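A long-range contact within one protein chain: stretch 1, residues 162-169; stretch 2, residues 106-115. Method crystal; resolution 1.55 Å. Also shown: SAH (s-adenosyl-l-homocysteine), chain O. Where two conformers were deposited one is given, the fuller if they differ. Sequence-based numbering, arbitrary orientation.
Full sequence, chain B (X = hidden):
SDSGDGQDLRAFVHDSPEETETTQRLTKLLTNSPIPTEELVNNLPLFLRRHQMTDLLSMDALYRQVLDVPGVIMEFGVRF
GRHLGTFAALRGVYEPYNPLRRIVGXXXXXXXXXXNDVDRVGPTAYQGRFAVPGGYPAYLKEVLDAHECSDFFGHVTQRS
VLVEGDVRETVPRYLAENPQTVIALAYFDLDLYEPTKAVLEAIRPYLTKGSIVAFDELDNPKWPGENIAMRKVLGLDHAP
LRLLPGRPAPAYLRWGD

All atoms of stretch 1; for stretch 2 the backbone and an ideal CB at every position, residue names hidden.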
# COMPACT_ATOMS: atom_id res chain seq x y z
N LEU B 162 -2.70 -38.28 20.22
CA LEU B 162 -4.11 -38.41 20.49
C LEU B 162 -4.31 -38.56 22.00
O LEU B 162 -3.71 -39.47 22.64
CB LEU B 162 -4.64 -39.64 19.77
CG LEU B 162 -4.47 -39.55 18.27
CD1 LEU B 162 -5.03 -40.86 17.65
CD2 LEU B 162 -5.13 -38.32 17.62
N VAL B 163 -5.15 -37.71 22.55
CA VAL B 163 -5.37 -37.75 24.00
C VAL B 163 -6.79 -38.21 24.25
O VAL B 163 -7.74 -37.51 23.88
CB VAL B 163 -5.11 -36.39 24.65
CG1 VAL B 163 -5.30 -36.49 26.16
CG2 VAL B 163 -3.70 -35.90 24.33
N GLU B 164 -6.93 -39.38 24.84
CA GLU B 164 -8.29 -40.00 24.98
C GLU B 164 -8.88 -39.71 26.33
O GLU B 164 -8.22 -39.94 27.37
CB GLU B 164 -8.21 -41.52 24.81
CG GLU B 164 -7.53 -41.94 23.52
CD GLU B 164 -7.41 -43.44 23.38
OE1 GLU B 164 -8.44 -44.14 23.64
OE2 GLU B 164 -6.29 -43.91 22.98
N GLY B 165 -10.13 -39.24 26.32
CA GLY B 165 -10.91 -39.01 27.53
C GLY B 165 -11.68 -37.70 27.48
O GLY B 165 -11.74 -37.02 26.45
N ASP B 166 -12.30 -37.35 28.62
CA ASP B 166 -13.09 -36.11 28.70
C ASP B 166 -12.17 -34.92 28.83
O ASP B 166 -11.34 -34.89 29.74
CB ASP B 166 -13.97 -36.26 29.93
CG ASP B 166 -14.96 -35.16 30.07
OD1 ASP B 166 -14.75 -34.03 29.60
OD2 ASP B 166 -16.03 -35.45 30.61
N VAL B 167 -12.29 -33.96 27.91
CA VAL B 167 -11.42 -32.75 27.89
C VAL B 167 -11.42 -31.99 29.18
O VAL B 167 -10.43 -31.29 29.49
CB VAL B 167 -11.69 -31.77 26.71
CG1 VAL B 167 -11.32 -32.42 25.33
CG2 VAL B 167 -13.13 -31.26 26.73
N ARG B 168 -12.49 -32.08 29.96
CA ARG B 168 -12.51 -31.39 31.27
C ARG B 168 -11.36 -31.85 32.16
O ARG B 168 -10.84 -31.07 32.98
CB ARG B 168 -13.86 -31.59 31.97
CG ARG B 168 -14.96 -30.87 31.22
CD ARG B 168 -16.35 -31.16 31.77
NE ARG B 168 -16.80 -32.42 31.23
CZ ARG B 168 -18.08 -32.78 31.13
NH1 ARG B 168 -19.06 -31.95 31.50
NH2 ARG B 168 -18.36 -33.95 30.65
N GLU B 169 -10.96 -33.11 31.97
CA GLU B 169 -9.80 -33.67 32.72
C GLU B 169 -8.51 -33.68 31.91
O GLU B 169 -7.40 -33.39 32.42
CB GLU B 169 -10.15 -35.09 33.21
CG GLU B 169 -11.09 -35.12 34.42
CD GLU B 169 -12.55 -34.60 34.19
OE1 GLU B 169 -13.35 -35.17 33.40
OE2 GLU B 169 -12.93 -33.62 34.89
N UNK B 106 -7.86 -34.14 20.95
CA UNK B 106 -8.52 -34.61 22.18
C UNK B 106 -9.93 -35.08 21.86
O UNK B 106 -10.71 -34.35 21.20
CB UNK B 106 -8.56 -33.51 23.24
N UNK B 107 -10.31 -36.25 22.36
CA UNK B 107 -11.68 -36.71 22.22
C UNK B 107 -11.88 -37.84 23.22
O UNK B 107 -10.90 -38.48 23.64
CB UNK B 107 -11.98 -37.16 20.79
N UNK B 108 -13.11 -38.15 23.58
CA UNK B 108 -13.40 -39.40 24.28
C UNK B 108 -13.21 -40.58 23.33
O UNK B 108 -12.85 -41.69 23.77
CB UNK B 108 -14.82 -39.39 24.85
N UNK B 109 -13.45 -40.32 22.04
CA UNK B 109 -13.58 -41.35 20.98
C UNK B 109 -14.75 -42.27 21.23
O UNK B 109 -14.91 -43.24 20.53
CB UNK B 109 -12.30 -42.18 20.88
N UNK B 110 -15.60 -41.90 22.19
CA UNK B 110 -16.83 -42.67 22.46
C UNK B 110 -18.04 -41.75 22.39
O UNK B 110 -19.13 -42.05 22.92
CB UNK B 110 -16.76 -43.35 23.83
N UNK B 111 -17.88 -40.62 21.74
CA UNK B 111 -19.03 -39.73 21.59
C UNK B 111 -19.24 -38.79 22.74
O UNK B 111 -18.49 -38.82 23.73
CB UNK B 111 -20.30 -40.56 21.40
N UNK B 112 -20.27 -37.97 22.67
CA UNK B 112 -20.51 -37.05 23.78
C UNK B 112 -20.60 -37.78 25.12
O UNK B 112 -21.33 -38.76 25.24
CB UNK B 112 -21.80 -36.26 23.53
N UNK B 113 -19.87 -37.32 26.17
CA UNK B 113 -19.94 -38.09 27.43
C UNK B 113 -21.12 -37.72 28.34
O UNK B 113 -21.51 -38.52 29.21
CB UNK B 113 -18.64 -37.89 28.21
N UNK B 114 -21.64 -36.51 28.16
CA UNK B 114 -22.86 -36.03 28.82
C UNK B 114 -23.30 -34.84 28.02
O UNK B 114 -22.51 -34.34 27.18
CB UNK B 114 -22.64 -35.68 30.29
N UNK B 115 -24.54 -34.40 28.19
CA UNK B 115 -24.83 -33.07 27.69
C UNK B 115 -25.54 -32.19 28.71
O UNK B 115 -26.09 -32.67 29.70
CB UNK B 115 -25.68 -33.17 26.42
N SAH O . -13.60 -32.46 14.12
CA SAH O . -14.42 -33.63 13.66
CB SAH O . -15.84 -33.62 14.20
CG SAH O . -15.88 -33.77 15.73
SD SAH O . -17.52 -34.25 16.24
C SAH O . -14.46 -33.55 12.13
O SAH O . -15.06 -34.45 11.46
OXT SAH O . -13.82 -32.69 11.52
C5' SAH O . -17.57 -33.75 17.97
C4' SAH O . -16.56 -34.53 18.88
O4' SAH O . -16.48 -33.86 20.15
C3' SAH O . -17.10 -35.94 19.17
O3' SAH O . -16.19 -36.94 18.64
C2' SAH O . -17.23 -35.95 20.68
O2' SAH O . -16.92 -37.21 21.31
C1' SAH O . -16.22 -34.85 21.10
N9 SAH O . -16.53 -34.30 22.45
C8 SAH O . -17.63 -33.60 22.84
N7 SAH O . -17.49 -33.37 24.17
C5 SAH O . -16.34 -33.92 24.62
C6 SAH O . -15.67 -34.00 25.92
N6 SAH O . -16.26 -33.49 27.02
N1 SAH O . -14.47 -34.64 25.94
C2 SAH O . -13.90 -35.16 24.82
N3 SAH O . -14.49 -35.19 23.60
C4 SAH O . -15.69 -34.51 23.48

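Position 106 lies on a strand that runs parallel to stretch 1, paired with Val 163. Its CB leaves the sheet on the same face as the Val 163 side chain and, in ideal form, stands 3.6 Å from Val 167 CG1. Two valines make this an apolar site, suited to leucine, isoleucine, methionine or an aromatic. The residue is Phe 106: its CB lies 3.5 Å from Val 167 CG1, and its ring reaches across to Val 163, with CD2 3.6 Å from the valine CB, so one side chain joins the strand to the start of the helix.

At 107 the backbone does the pairing: its N donates to Val 163 O (3.2 Å) and its O accepts from Gly 165 N (2.9 Å), bonds open to any residue but proline. The CB turns to the face of the Glu 164 side chain, yet its ideal position is 5.3 Å from the nearest atom of stretch 1, Val 163 O. The visible ligand is the better guide, because the ribose hydroxyls of SAH lie on this side and favour an acceptor, aspartate or glutamate above all. Asp 107 accepts from both, OD1 from SAH O2' (2.8 Å) and OD2 from SAH O3' (2.7 Å), while OD1 also takes the backbone N of position 109 at 2.8 Å.

At 108 CA-to-CB points away from stretch 1, so a small or polar side chain able to brace the turn would serve. Thr 108 does this: OG1 donates to the O of position 111 (2.8 Å) and accepts from the N of position 110 (3.0 Å). Its O also receives a water that donates to Glu 164 OE1, each bond 2.8 Å.

Position 109 has phi/psi of 62/11, a left-handed conformation easiest for glycine, asparagine or aspartate. Its CB nevertheless points toward stretch 1, where the aliphatic part of Glu 164 offers a surface for a large apolar group. Phe 109 takes it, with CD2 3.8 Å from Glu 164 CG.

Positions 110 and 112 are out of reach of stretch 1, which sets no preference; they hold Thr 110 and Phe 112, the latter with its ring edge near the adenine, CD1 3.5 Å from SAH C8. At 111, phi/psi of 86/-180 would jam a CB against the preceding carbonyl O, so Gly 111 fits.

At 113 phi is -85 and the CB points toward Asp 166 and Arg 168, so proline or a small side chain would be suitable. Pro 113 packs CG 3.8 Å from Arg 168 NH2 and 3.6 Å from SAH N6.

At 114 the CB points toward the Arg 168 guanidinium, its ideal position 4.6 Å from NH2. A short acid is the natural partner, though asparagine or glutamate could also approach. Asp 114 forms a salt bridge at the guanidinium edge, OD2 a very short 2.5 Å from Arg 168 NH2. Asp 166 holds the same arginine from within stretch 1, so the cation offsets two nearby carboxylates.

Position 115 turns away; Val 115 makes no contact.

Stretch 2 106-115: FDTFTGFPDV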
# COMPACT_ATOMS: atom_id res chain seq x y z
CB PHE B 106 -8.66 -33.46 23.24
CG PHE B 106 -7.37 -32.87 23.71
CD1 PHE B 106 -6.72 -31.88 22.96
CD2 PHE B 106 -6.82 -33.25 24.95
CE1 PHE B 106 -5.50 -31.30 23.44
CE2 PHE B 106 -5.60 -32.69 25.40
CZ PHE B 106 -4.95 -31.73 24.65
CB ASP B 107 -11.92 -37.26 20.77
CG ASP B 107 -13.35 -37.19 20.34
OD1 ASP B 107 -14.24 -37.80 21.00
OD2 ASP B 107 -13.61 -36.56 19.32
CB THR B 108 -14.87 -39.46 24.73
OG1 THR B 108 -15.68 -39.27 23.58
CG2 THR B 108 -15.21 -38.38 25.79
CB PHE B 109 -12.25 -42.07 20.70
CG PHE B 109 -11.19 -41.15 20.20
CD1 PHE B 109 -11.18 -40.76 18.85
CD2 PHE B 109 -10.21 -40.63 21.09
CE1 PHE B 109 -10.18 -39.90 18.37
CE2 PHE B 109 -9.20 -39.79 20.63
CZ PHE B 109 -9.20 -39.39 19.28
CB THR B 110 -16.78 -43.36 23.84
OG1 THR B 110 -16.56 -42.37 24.85
CG2 THR B 110 -15.62 -44.33 23.91
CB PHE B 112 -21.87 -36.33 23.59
CG PHE B 112 -21.96 -35.41 22.42
CD1 PHE B 112 -20.89 -34.66 21.97
CD2 PHE B 112 -23.21 -35.23 21.81
CE1 PHE B 112 -21.02 -33.80 20.87
CE2 PHE B 112 -23.35 -34.34 20.72
CZ PHE B 112 -22.25 -33.63 20.26
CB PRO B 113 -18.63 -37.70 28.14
CG PRO B 113 -18.41 -36.28 27.66
CD PRO B 113 -18.85 -36.26 26.21
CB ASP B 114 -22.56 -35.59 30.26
CG ASP B 114 -21.31 -34.76 30.38
OD1 ASP B 114 -21.14 -33.72 29.71
OD2 ASP B 114 -20.45 -35.20 31.11
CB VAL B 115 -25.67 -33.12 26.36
CG1 VAL B 115 -25.02 -34.05 25.33
CG2 VAL B 115 -27.11 -33.57 26.61
O HOH W 1 -11.18 -43.96 23.79
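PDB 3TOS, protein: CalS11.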